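Local atomic coordinates of Phthiocerol/phthiodiolone dimycocerosyl transferase (Mycobacterium tuberculosis, PDB entry 1Q9J), a protein that probably catalyses the final step of phthiocerol dimycocerosate ester synthesis, transferring mycocerosyl groups from mycocerosic acid synthase onto phthiocerol, phthiodiolone and phenolphthiocerol. Residues M227-E232 / C411-E416; A242-L247 / R407-T412; V36-D41 / T144-T149; D44-T49 / V136-S141; E332-P335 / P340-F343. One frame throughout, in Å; residues are numbered along the deposited sequence.

Contact 1 of 5, residues M227-E232 / C411-E416; sequences MAFGRE and CTVPSE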
# COMPACT_ATOMS: atom_id res chain seq x y z
N MET A 227 -0.85 -17.11 -15.06
CA MET A 227 -0.32 -16.09 -15.96
C MET A 227 -0.60 -16.44 -17.41
O MET A 227 -1.09 -15.62 -18.19
CB MET A 227 1.18 -15.89 -15.76
CG MET A 227 1.52 -15.16 -14.49
SD MET A 227 3.23 -14.64 -14.46
CE MET A 227 4.04 -16.08 -13.71
N ALA A 228 -0.27 -17.68 -17.78
CA ALA A 228 -0.51 -18.16 -19.13
C ALA A 228 -1.98 -17.94 -19.47
O ALA A 228 -2.30 -17.46 -20.55
CB ALA A 228 -0.15 -19.63 -19.23
N PHE A 229 -2.86 -18.29 -18.53
CA PHE A 229 -4.30 -18.12 -18.73
C PHE A 229 -4.60 -16.64 -18.87
O PHE A 229 -5.58 -16.26 -19.51
CB PHE A 229 -5.06 -18.65 -17.52
CG PHE A 229 -6.53 -18.32 -17.54
CD1 PHE A 229 -7.43 -19.12 -18.24
CD2 PHE A 229 -7.01 -17.22 -16.86
CE1 PHE A 229 -8.80 -18.82 -18.26
CE2 PHE A 229 -8.38 -16.91 -16.87
CZ PHE A 229 -9.27 -17.71 -17.57
N GLY A 230 -3.76 -15.82 -18.25
CA GLY A 230 -3.95 -14.38 -18.30
C GLY A 230 -3.85 -13.79 -19.69
O GLY A 230 -4.85 -13.40 -20.28
N ARG A 231 -2.62 -13.71 -20.21
CA ARG A 231 -2.41 -13.16 -21.53
C ARG A 231 -3.01 -14.02 -22.64
O ARG A 231 -2.76 -13.80 -23.82
CB ARG A 231 -0.91 -12.91 -21.77
CG ARG A 231 0.00 -14.09 -21.49
CD ARG A 231 1.45 -13.61 -21.38
NE ARG A 231 2.40 -14.71 -21.18
CZ ARG A 231 3.68 -14.56 -20.84
NH1 ARG A 231 4.17 -13.34 -20.64
NH2 ARG A 231 4.47 -15.61 -20.69
N GLU A 232 -3.81 -15.01 -22.24
CA GLU A 232 -4.48 -15.89 -23.18
C GLU A 232 -5.94 -15.43 -23.17
O GLU A 232 -6.84 -16.17 -23.55
CB GLU A 232 -4.41 -17.34 -22.72
CG GLU A 232 -4.95 -18.35 -23.72
CD GLU A 232 -5.56 -19.59 -23.06
OE1 GLU A 232 -6.60 -19.46 -22.38
OE2 GLU A 232 -4.98 -20.69 -23.21
N CYS A 411 -6.56 -21.53 -9.17
CA CYS A 411 -5.85 -22.74 -9.61
C CYS A 411 -6.76 -23.61 -10.45
O CYS A 411 -6.30 -24.56 -11.10
CB CYS A 411 -5.38 -23.53 -8.39
SG CYS A 411 -4.41 -22.56 -7.22
N THR A 412 -8.04 -23.28 -10.43
CA THR A 412 -9.06 -24.00 -11.17
C THR A 412 -9.27 -23.40 -12.57
O THR A 412 -9.22 -24.11 -13.57
CB THR A 412 -10.40 -23.96 -10.41
OG1 THR A 412 -10.26 -24.65 -9.16
CG2 THR A 412 -11.51 -24.60 -11.22
N VAL A 413 -9.51 -22.10 -12.61
CA VAL A 413 -9.76 -21.39 -13.86
C VAL A 413 -8.74 -21.64 -14.98
O VAL A 413 -9.13 -21.84 -16.14
CB VAL A 413 -9.84 -19.87 -13.61
CG1 VAL A 413 -10.29 -19.16 -14.88
CG2 VAL A 413 -10.81 -19.59 -12.48
N PRO A 414 -7.44 -21.63 -14.67
CA PRO A 414 -6.43 -21.85 -15.70
C PRO A 414 -6.45 -23.24 -16.34
O PRO A 414 -6.19 -23.38 -17.54
CB PRO A 414 -5.12 -21.57 -14.96
CG PRO A 414 -5.43 -22.02 -13.57
CD PRO A 414 -6.81 -21.46 -13.35
N SER A 415 -6.77 -24.26 -15.54
CA SER A 415 -6.82 -25.63 -16.04
C SER A 415 -8.13 -25.94 -16.74
O SER A 415 -8.17 -26.20 -17.94
CB SER A 415 -6.61 -26.62 -14.89
OG SER A 415 -7.71 -26.59 -14.00
N GLU A 416 -9.22 -25.91 -15.97
CA GLU A 416 -10.54 -26.21 -16.49
C GLU A 416 -11.41 -24.98 -16.75
O GLU A 416 -12.13 -24.53 -15.86
CB GLU A 416 -11.27 -27.15 -15.53
CG GLU A 416 -11.25 -26.69 -14.09
CD GLU A 416 -12.43 -27.20 -13.28
OE1 GLU A 416 -12.58 -28.43 -13.13
OE2 GLU A 416 -13.23 -26.36 -12.81
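Phe229, in the last turn of helix 220-230, lies against Val413 and Pro414 of the chain that follows on from helix 399-412. The contact is a helix-end packing in the C-terminal half of a two-domain CoA-dependent acyltransferase fold. Its backbones come closest where the CA atoms of Phe229 and Pro414 are 5.3 Å apart.

The interaction across the segments is apolar and uses two parts of the phenylalanine. At its base, CB of Phe229 sits 3.9 Å from CB of Pro414. The ring continues from there to the valine, because its CG stands anti to the backbone N (chi1 171°). Out at the rim, CE2 of Phe229 is 3.6 Å from CG1 of Val413, and CZ meets the same methyl. This methyl arrives obliquely to the ring plane, while CD1 of Phe229 passes 3.8 Å from the carbonyl oxygen of Val413.

Aromatic and further apolar neighbours adjoin the contact. Tyr417 meets the Phe229 ring edge-to-face, and the plane of His233 stands at about 45° to it. Val301 and Ile300 of helix 300-317 add contacts with Phe229 and Val413 respectively, while Pro414 also touches Leu226.

The hydrogen bonds of the two chain ends described here are local ones. In 227-232, Arg231 N donates to Met227 O over 3.2 Å. On the other side one carbonyl gathers the chain after the helix: Thr412 O accepts from Glu416 N at 3.0 Å and also from Ser415 OG at 2.9 Å, the hydroxyl arriving with a C=O...O angle of 129° and somewhat tilted from the carbonyl plane.

Contact 2 of 5, residues A242-L247 / R407-T412; sequences AAAILL and RSLLCT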
# COMPACT_ATOMS: atom_id res chain seq x y z
N ALA A 242 -8.77 -9.96 -9.27
CA ALA A 242 -9.89 -9.17 -8.77
C ALA A 242 -11.20 -9.90 -9.02
O ALA A 242 -12.10 -9.89 -8.17
CB ALA A 242 -9.92 -7.81 -9.46
N ALA A 243 -11.31 -10.52 -10.19
CA ALA A 243 -12.50 -11.28 -10.55
C ALA A 243 -12.66 -12.38 -9.50
O ALA A 243 -13.70 -12.51 -8.86
CB ALA A 243 -12.33 -11.88 -11.93
N ALA A 244 -11.60 -13.16 -9.32
CA ALA A 244 -11.62 -14.24 -8.33
C ALA A 244 -12.09 -13.71 -6.97
O ALA A 244 -12.93 -14.33 -6.31
CB ALA A 244 -10.24 -14.87 -8.20
N ILE A 245 -11.56 -12.58 -6.56
CA ILE A 245 -11.94 -11.98 -5.29
C ILE A 245 -13.43 -11.61 -5.31
O ILE A 245 -14.17 -11.97 -4.40
CB ILE A 245 -11.09 -10.72 -5.02
CG1 ILE A 245 -9.66 -11.14 -4.78
CG2 ILE A 245 -11.63 -9.94 -3.83
CD1 ILE A 245 -8.69 -10.01 -4.82
N LEU A 246 -13.85 -10.89 -6.34
CA LEU A 246 -15.24 -10.46 -6.46
C LEU A 246 -16.24 -11.61 -6.54
O LEU A 246 -17.34 -11.52 -5.99
CB LEU A 246 -15.40 -9.52 -7.66
CG LEU A 246 -14.85 -8.11 -7.44
CD1 LEU A 246 -14.73 -7.39 -8.77
CD2 LEU A 246 -15.77 -7.35 -6.49
N LEU A 247 -15.87 -12.69 -7.23
CA LEU A 247 -16.77 -13.84 -7.34
C LEU A 247 -17.00 -14.39 -5.94
O LEU A 247 -18.13 -14.43 -5.46
CB LEU A 247 -16.15 -14.92 -8.22
CG LEU A 247 -16.16 -14.55 -9.71
CD1 LEU A 247 -15.52 -15.65 -10.51
CD2 LEU A 247 -17.59 -14.33 -10.15
N ARG A 407 -8.18 -18.75 -3.30
CA ARG A 407 -6.97 -19.53 -3.53
C ARG A 407 -7.20 -20.64 -4.56
O ARG A 407 -6.58 -20.65 -5.62
CB ARG A 407 -6.51 -20.16 -2.20
CG ARG A 407 -5.00 -20.14 -1.94
CD ARG A 407 -4.22 -21.11 -2.83
NE ARG A 407 -4.41 -20.82 -4.25
CZ ARG A 407 -4.05 -19.68 -4.84
NH1 ARG A 407 -3.48 -18.71 -4.14
NH2 ARG A 407 -4.28 -19.51 -6.14
N SER A 408 -8.08 -21.57 -4.23
CA SER A 408 -8.36 -22.69 -5.12
C SER A 408 -8.97 -22.23 -6.44
O SER A 408 -8.81 -22.89 -7.47
CB SER A 408 -9.29 -23.70 -4.42
OG SER A 408 -9.00 -25.03 -4.81
N LEU A 409 -9.66 -21.10 -6.42
CA LEU A 409 -10.30 -20.57 -7.63
C LEU A 409 -9.28 -20.10 -8.66
O LEU A 409 -9.54 -20.17 -9.86
CB LEU A 409 -11.25 -19.43 -7.27
CG LEU A 409 -12.18 -18.92 -8.37
CD1 LEU A 409 -12.90 -20.07 -9.03
CD2 LEU A 409 -13.17 -17.93 -7.77
N LEU A 410 -8.13 -19.62 -8.20
CA LEU A 410 -7.09 -19.16 -9.12
C LEU A 410 -6.29 -20.33 -9.68
O LEU A 410 -5.44 -20.15 -10.56
CB LEU A 410 -6.15 -18.17 -8.43
CG LEU A 410 -6.68 -16.76 -8.11
CD1 LEU A 410 -5.59 -15.97 -7.41
CD2 LEU A 410 -7.10 -16.06 -9.39
N CYS A 411 -6.56 -21.53 -9.17
CA CYS A 411 -5.85 -22.74 -9.61
C CYS A 411 -6.76 -23.61 -10.45
O CYS A 411 -6.30 -24.56 -11.10
CB CYS A 411 -5.38 -23.53 -8.39
SG CYS A 411 -4.41 -22.56 -7.22
N THR A 412 -8.04 -23.28 -10.43
CA THR A 412 -9.06 -24.00 -11.17
C THR A 412 -9.27 -23.40 -12.57
O THR A 412 -9.22 -24.11 -13.57
CB THR A 412 -10.40 -23.96 -10.41
OG1 THR A 412 -10.26 -24.65 -9.16
CG2 THR A 412 -11.51 -24.60 -11.22
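Helices 237-253 and 399-412, two members of the helical layer packed on the six-stranded mixed sheet, meet through Ala244 and Leu247 on one side and Leu409 and Leu410 on the other. Their short segments approach to 9.6 Å between axes, with N-to-C directions 129° apart, so the pair runs roughly antiparallel but well splayed.

Ala244 is the common partner. Its CB lies 3.6 Å from CD2 of Leu410 and 4.3 Å from CD2 of Leu409, which places the small methyl between two leucine branches. Leu410 gets there by its side chain, since its CG is anti to the carbonyl carbon (chi1 -72°) and the end of the chain comes nearer to Ala244 than the direction of CB alone would suggest. Leu409 points more directly across the gap. Its CD2 also comes 3.9 Å from Ala244 O and 4.3 Å from CD1 of Leu247. The small alanine fits the nearest CA pair, Ala244 and Leu409, at 6.5 Å.

Two backbone carbonyls near the contact take side-chain donors from their own helices: Ala244 O accepts from Thr248 OG1, and Ser408 O from Thr412 OG1.

The same helices lean on the sheet: Leu410 touches Leu388 and Ile390 of strand 387-393, and Leu246 touches Ile260 and Tyr262 of strand 260-267. Two helices packed side by side on one mixed sheet make the layered alpha/beta architecture of this CoA-dependent acyltransferase-like domain.

Contact 3 of 5, residues V36-D41 / T144-T149; sequences VDALSD and TDAVTT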
# COMPACT_ATOMS: atom_id res chain seq x y z
N VAL A 36 25.50 -3.79 10.55
CA VAL A 36 24.77 -2.73 11.24
C VAL A 36 25.33 -1.30 11.11
O VAL A 36 24.58 -0.36 10.84
CB VAL A 36 24.58 -3.06 12.76
CG1 VAL A 36 23.79 -1.96 13.46
CG2 VAL A 36 23.86 -4.40 12.91
N ASP A 37 26.64 -1.12 11.29
CA ASP A 37 27.24 0.21 11.19
C ASP A 37 26.93 0.87 9.84
O ASP A 37 26.56 2.05 9.78
CB ASP A 37 28.76 0.15 11.39
CG ASP A 37 29.16 0.06 12.86
OD1 ASP A 37 28.32 0.36 13.73
OD2 ASP A 37 30.34 -0.30 13.14
N ALA A 38 27.11 0.10 8.77
CA ALA A 38 26.86 0.57 7.41
C ALA A 38 25.37 0.81 7.19
O ALA A 38 24.98 1.76 6.52
CB ALA A 38 27.36 -0.46 6.40
N LEU A 39 24.54 -0.06 7.76
CA LEU A 39 23.09 0.04 7.64
C LEU A 39 22.62 1.33 8.29
O LEU A 39 21.77 2.03 7.74
CB LEU A 39 22.43 -1.17 8.30
CG LEU A 39 20.92 -1.43 8.21
CD1 LEU A 39 20.19 -0.77 9.36
CD2 LEU A 39 20.41 -0.97 6.86
N SER A 40 23.18 1.66 9.44
CA SER A 40 22.79 2.87 10.13
C SER A 40 23.17 4.09 9.31
O SER A 40 22.46 5.10 9.32
CB SER A 40 23.46 2.94 11.50
OG SER A 40 22.88 3.96 12.31
N ASP A 41 24.29 4.01 8.60
CA ASP A 41 24.72 5.12 7.75
C ASP A 41 23.74 5.35 6.61
O ASP A 41 23.45 6.50 6.25
CB ASP A 41 26.11 4.85 7.15
CG ASP A 41 27.20 4.89 8.18
OD1 ASP A 41 27.10 5.69 9.13
OD2 ASP A 41 28.17 4.13 8.03
N THR A 144 23.94 -1.23 0.32
CA THR A 144 24.85 -1.89 -0.60
C THR A 144 26.04 -0.96 -0.90
O THR A 144 27.19 -1.41 -0.95
CB THR A 144 24.14 -2.27 -1.92
OG1 THR A 144 23.07 -3.18 -1.63
CG2 THR A 144 25.10 -2.93 -2.89
N ASP A 145 25.78 0.33 -1.08
CA ASP A 145 26.86 1.28 -1.34
C ASP A 145 27.62 1.56 -0.05
O ASP A 145 28.74 2.06 -0.09
CB ASP A 145 26.31 2.60 -1.88
CG ASP A 145 25.72 2.47 -3.27
OD1 ASP A 145 26.35 1.80 -4.13
OD2 ASP A 145 24.64 3.05 -3.51
N ALA A 146 27.00 1.25 1.08
CA ALA A 146 27.63 1.49 2.38
C ALA A 146 28.57 0.35 2.76
O ALA A 146 29.59 0.57 3.41
CB ALA A 146 26.55 1.65 3.44
N VAL A 147 28.21 -0.87 2.35
CA VAL A 147 29.02 -2.05 2.63
C VAL A 147 30.06 -2.21 1.53
O VAL A 147 31.23 -2.48 1.81
CB VAL A 147 28.13 -3.33 2.69
CG1 VAL A 147 29.00 -4.59 2.67
CG2 VAL A 147 27.27 -3.31 3.95
N THR A 148 29.64 -2.03 0.28
CA THR A 148 30.55 -2.13 -0.85
C THR A 148 31.61 -1.05 -0.77
O THR A 148 32.80 -1.30 -0.94
CB THR A 148 29.79 -1.99 -2.17
OG1 THR A 148 28.96 -3.14 -2.35
CG2 THR A 148 30.75 -1.88 -3.33
N THR A 149 31.16 0.17 -0.49
CA THR A 149 32.06 1.30 -0.38
C THR A 149 31.90 1.83 1.04
O THR A 149 31.02 1.40 1.77
CB THR A 149 31.67 2.40 -1.36
OG1 THR A 149 31.44 1.80 -2.65
CG2 THR A 149 32.76 3.44 -1.46
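Ala38, near the start of helix 36-49, and Ala146, in the last turn of helix 129-148, bring their backbones together with CA atoms only 5.2 Å apart, the nearest such pair between the two segments.

This short distance goes with small side chains on both sides. The two methyls point at the opposite segment and meet with Ala38 CB 3.7 Å from Ala146 CB. The Ala146 methyl also rests on the opposing backbone, its CB being 3.5 Å from Ala38 O. A third group comes in alongside: CG2 of Val147, the branch anti to the carbonyl carbon, lies 3.8 Å from Ala38 CB. One alanine therefore touches two consecutive residues of the other helix, the side chains meeting through methyl groups alone.

Around the contact, Ala38 N is bonded to Asp35 OD2, a side chain just ahead of the helix. Asp145, beside Ala146, forms a salt bridge with Arg354 through OD1, tying the end of helix 129-148 to a loop. The CB of Leu39 points away from residues 144-149, and its side chain touches Leu107 of strand 105-110.

Small alanines on both sides let the two helices come close here, within the helical layer beside the five-stranded mixed sheet.

Contact 4 of 5, residues D44-T49 / V136-S141; sequences DALLET and VDELFS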
# COMPACT_ATOMS: atom_id res chain seq x y z
N ASP A 44 20.64 6.92 7.99
CA ASP A 44 20.90 8.35 8.25
C ASP A 44 20.98 9.14 6.94
O ASP A 44 20.49 10.28 6.87
CB ASP A 44 22.22 8.55 9.02
CG ASP A 44 22.13 8.10 10.48
OD1 ASP A 44 21.14 8.45 11.16
OD2 ASP A 44 23.07 7.44 10.95
N ALA A 45 21.60 8.55 5.92
CA ALA A 45 21.76 9.19 4.61
C ALA A 45 20.38 9.38 3.97
O ALA A 45 20.08 10.44 3.41
CB ALA A 45 22.64 8.34 3.70
N LEU A 46 19.56 8.34 4.06
CA LEU A 46 18.21 8.37 3.54
C LEU A 46 17.46 9.54 4.19
O LEU A 46 16.91 10.40 3.51
CB LEU A 46 17.50 7.06 3.86
CG LEU A 46 16.04 6.91 3.40
CD1 LEU A 46 16.01 6.14 2.07
CD2 LEU A 46 15.25 6.15 4.46
N LEU A 47 17.46 9.57 5.52
CA LEU A 47 16.77 10.64 6.23
C LEU A 47 17.21 12.02 5.81
O LEU A 47 16.43 12.95 5.84
CB LEU A 47 16.98 10.50 7.73
CG LEU A 47 15.72 10.01 8.44
CD1 LEU A 47 16.03 9.75 9.90
CD2 LEU A 47 14.61 11.04 8.30
N GLU A 48 18.47 12.16 5.41
CA GLU A 48 18.92 13.47 4.99
C GLU A 48 18.39 13.82 3.62
O GLU A 48 18.34 14.98 3.24
CB GLU A 48 20.43 13.53 5.00
CG GLU A 48 21.00 13.62 6.39
CD GLU A 48 22.49 13.47 6.40
OE1 GLU A 48 22.97 12.35 6.10
OE2 GLU A 48 23.19 14.46 6.69
N THR A 49 17.97 12.80 2.88
CA THR A 49 17.44 13.05 1.55
C THR A 49 15.97 13.36 1.62
O THR A 49 15.41 13.97 0.72
CB THR A 49 17.62 11.84 0.65
OG1 THR A 49 19.01 11.50 0.57
CG2 THR A 49 17.10 12.16 -0.73
N VAL A 136 12.14 2.35 0.69
CA VAL A 136 12.65 1.03 1.07
C VAL A 136 13.74 0.59 0.09
O VAL A 136 14.75 0.00 0.47
CB VAL A 136 11.51 -0.02 1.00
CG1 VAL A 136 12.03 -1.40 1.35
CG2 VAL A 136 10.38 0.40 1.92
N ASP A 137 13.53 0.88 -1.18
CA ASP A 137 14.49 0.52 -2.20
C ASP A 137 15.74 1.42 -2.09
O ASP A 137 16.88 0.97 -2.22
CB ASP A 137 13.82 0.62 -3.58
CG ASP A 137 14.80 0.51 -4.72
OD1 ASP A 137 15.22 1.56 -5.22
OD2 ASP A 137 15.16 -0.63 -5.11
N GLU A 138 15.52 2.70 -1.80
CA GLU A 138 16.62 3.62 -1.63
C GLU A 138 17.51 3.15 -0.47
O GLU A 138 18.75 3.09 -0.59
CB GLU A 138 16.10 5.01 -1.32
CG GLU A 138 17.17 6.08 -1.36
CD GLU A 138 16.61 7.46 -1.10
OE1 GLU A 138 15.62 7.84 -1.79
OE2 GLU A 138 17.18 8.16 -0.22
N LEU A 139 16.88 2.83 0.66
CA LEU A 139 17.60 2.35 1.84
C LEU A 139 18.59 1.23 1.47
O LEU A 139 19.80 1.35 1.72
CB LEU A 139 16.62 1.84 2.90
CG LEU A 139 17.25 1.11 4.11
CD1 LEU A 139 17.96 2.11 5.01
CD2 LEU A 139 16.16 0.39 4.88
N PHE A 140 18.08 0.14 0.90
CA PHE A 140 18.93 -0.97 0.51
C PHE A 140 19.96 -0.56 -0.56
O PHE A 140 21.04 -1.15 -0.65
CB PHE A 140 18.12 -2.12 -0.05
CG PHE A 140 17.43 -2.97 0.98
CD1 PHE A 140 16.23 -2.56 1.54
CD2 PHE A 140 17.92 -4.23 1.29
CE1 PHE A 140 15.49 -3.42 2.39
CE2 PHE A 140 17.20 -5.11 2.14
CZ PHE A 140 15.98 -4.70 2.68
N SER A 141 19.63 0.43 -1.38
CA SER A 141 20.56 0.87 -2.39
C SER A 141 21.74 1.53 -1.70
O SER A 141 22.87 1.41 -2.13
CB SER A 141 19.89 1.86 -3.35
OG SER A 141 20.87 2.60 -4.10
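Glu138 of helix 129-148 reaches across to Leu46 and Thr49 of helix 36-49, and its side chain from CB to OE2 runs past one leucine methyl. It leaves the backbone with CG anti to N (chi1 -170°) and stays extended beyond. CB lies 3.6 Å from CD1 of Leu46, and CG is at the same distance from that methyl. The carboxyl carbon CD follows at 3.5 Å from Leu46 CD1, so the aliphatic stem and the root of the carboxylate both pack on it.

Leu46 offers this methyl by holding its own CG anti to the backbone N (chi1 179°). The same methyl also rests against the next residue, 3.7 Å from Leu139 N and 4.4 Å from Leu139 CB. The two helices form a splayed, roughly antiparallel pair, 9.6 Å between the short axes at an angle of 134°, in a layer on the five-stranded mixed sheet. Leu139 continues from the pair to that sheet, touching Leu107 and Leu118.

At the tip, OE2 of Glu138 still lies by Leu46 CD1, at 3.3 Å, and also approaches CB of Thr49 at 3.8 Å without a bond. Its polar partners are elsewhere: OE2 forms a salt bridge with Arg142 NH1 one turn along the same helix, and OE1 is hydrogen-bonded to His50 NE2. Arg142 would be expected to favour the charged carboxylate. The threonine hydroxyl instead turns back into its own helix, Thr49 OG1 donating to Ala45 O.

Contact 5 of 5, residues E332-P335 / P340-F343; sequences EGTP and PLVF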
# COMPACT_ATOMS: atom_id res chain seq x y z
N GLU A 332 -11.72 3.80 5.69
CA GLU A 332 -12.97 4.29 6.24
C GLU A 332 -14.05 3.26 5.98
O GLU A 332 -15.24 3.58 6.00
CB GLU A 332 -13.32 5.62 5.58
CG GLU A 332 -12.28 6.67 5.81
CD GLU A 332 -12.60 7.96 5.10
OE1 GLU A 332 -12.66 7.95 3.85
OE2 GLU A 332 -12.80 8.98 5.78
N GLY A 333 -13.63 2.02 5.74
CA GLY A 333 -14.56 0.93 5.49
C GLY A 333 -15.65 1.27 4.50
O GLY A 333 -15.40 1.94 3.49
N THR A 334 -16.87 0.82 4.80
CA THR A 334 -18.04 1.05 3.95
C THR A 334 -18.91 2.15 4.54
O THR A 334 -19.23 2.13 5.72
CB THR A 334 -18.90 -0.22 3.81
OG1 THR A 334 -18.14 -1.27 3.18
CG2 THR A 334 -20.14 0.07 2.98
N PRO A 335 -19.31 3.13 3.71
CA PRO A 335 -20.16 4.23 4.18
C PRO A 335 -21.60 3.80 4.43
O PRO A 335 -21.99 2.67 4.10
CB PRO A 335 -20.03 5.26 3.07
CG PRO A 335 -19.87 4.42 1.85
CD PRO A 335 -18.91 3.34 2.30
N PRO A 340 -21.25 -4.03 1.61
CA PRO A 340 -19.83 -4.13 1.96
C PRO A 340 -18.90 -3.91 0.78
O PRO A 340 -18.91 -4.69 -0.17
CB PRO A 340 -19.71 -5.54 2.52
CG PRO A 340 -21.02 -5.75 3.15
CD PRO A 340 -21.98 -5.20 2.12
N LEU A 341 -18.11 -2.84 0.84
CA LEU A 341 -17.17 -2.52 -0.22
C LEU A 341 -16.02 -3.49 -0.18
O LEU A 341 -15.61 -3.95 0.88
CB LEU A 341 -16.62 -1.10 -0.06
CG LEU A 341 -17.34 0.05 -0.75
CD1 LEU A 341 -18.73 0.20 -0.16
CD2 LEU A 341 -16.54 1.33 -0.55
N VAL A 342 -15.50 -3.81 -1.36
CA VAL A 342 -14.37 -4.72 -1.48
C VAL A 342 -13.19 -3.90 -1.96
O VAL A 342 -13.21 -3.37 -3.07
CB VAL A 342 -14.65 -5.84 -2.48
CG1 VAL A 342 -13.50 -6.82 -2.51
CG2 VAL A 342 -15.94 -6.53 -2.12
N PHE A 343 -12.17 -3.78 -1.11
CA PHE A 343 -10.97 -3.02 -1.46
C PHE A 343 -9.84 -3.97 -1.79
O PHE A 343 -9.57 -4.91 -1.05
CB PHE A 343 -10.51 -2.13 -0.32
CG PHE A 343 -11.40 -0.96 -0.06
CD1 PHE A 343 -12.46 -1.07 0.83
CD2 PHE A 343 -11.19 0.24 -0.72
CE1 PHE A 343 -13.32 0.02 1.07
CE2 PHE A 343 -12.04 1.35 -0.50
CZ PHE A 343 -13.10 1.23 0.40
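Leu341 N donates to Thr334 OG1 at 2.8 Å, with an N-H...O angle of 174°, and this nearly straight bond is the hydrogen bond between the two segments. It closes a short connection in which the chain of residues 332-335 folds back on the start of strand 342-345.

Van der Waals contacts accompany the bond. CD1 of Leu341 comes to CG2 of Thr334 at 3.4 Å, and the same methyl lies 4.0 Å from CD of Pro335, whose ring meets the leucine crosswise. Pro340 adds its CA, 3.5 Å from Thr334 OG1. Further along, Gly333 O approaches the edge of the Phe343 ring near its plane, 3.7 Å from CE1.

In the next shell, torsions and neighbours set these groups. Thr334 holds OG1 anti to its carbonyl carbon (chi1 -62°), which turns the hydroxyl to the amide of Leu341 while CG2 lies by the leucine. Gly333 has a positive phi (47°), a conformation that suits glycine, and the chain there puts its carbonyl at the ring edge. Phe327 and Ala330 touch the Phe343 side chain, and Arg253 NH2 bonds to Pro340 O. The side chain of Phe343 is about 11 Å from that of His124, the probable proton acceptor.

Strand 342-345 is an inner strand of the six-stranded mixed sheet in the CoA-dependent acyltransferase-like C-terminal half, parallel to its neighbours 260-267 and 378-384. Val342 bonds through its backbone with Pro261 and Val263, and Phe343 with Tyr379. Val342, whose CB points away from residues 332-335, packs its side chain on Ile245, Glu249 and Arg253 of helix 237-253.

Overall arrangement
Contacts 3 and 4 join the same two helices, 36-49 and 129-148, at points 11 Å apart between centres; contacts 1 and 2 share helix 399-412 and are equally close. Contacts 2 and 4 lie on opposite sides of the chain's centre, each joining a splayed helix pair beside a different sheet, consistent with two related domains. Contacts 1 and 4 are buried, contacts 2 and 3 partly so. In contacts 1 to 3 the side chains that meet are apolar, whereas contact 4 adds a carboxylate paired elsewhere. Contact 5, at the surface, has the cross-segment hydrogen bond and touches contact 2 where Ile245 CG2 lies 3.9 Å from Val342 CG1.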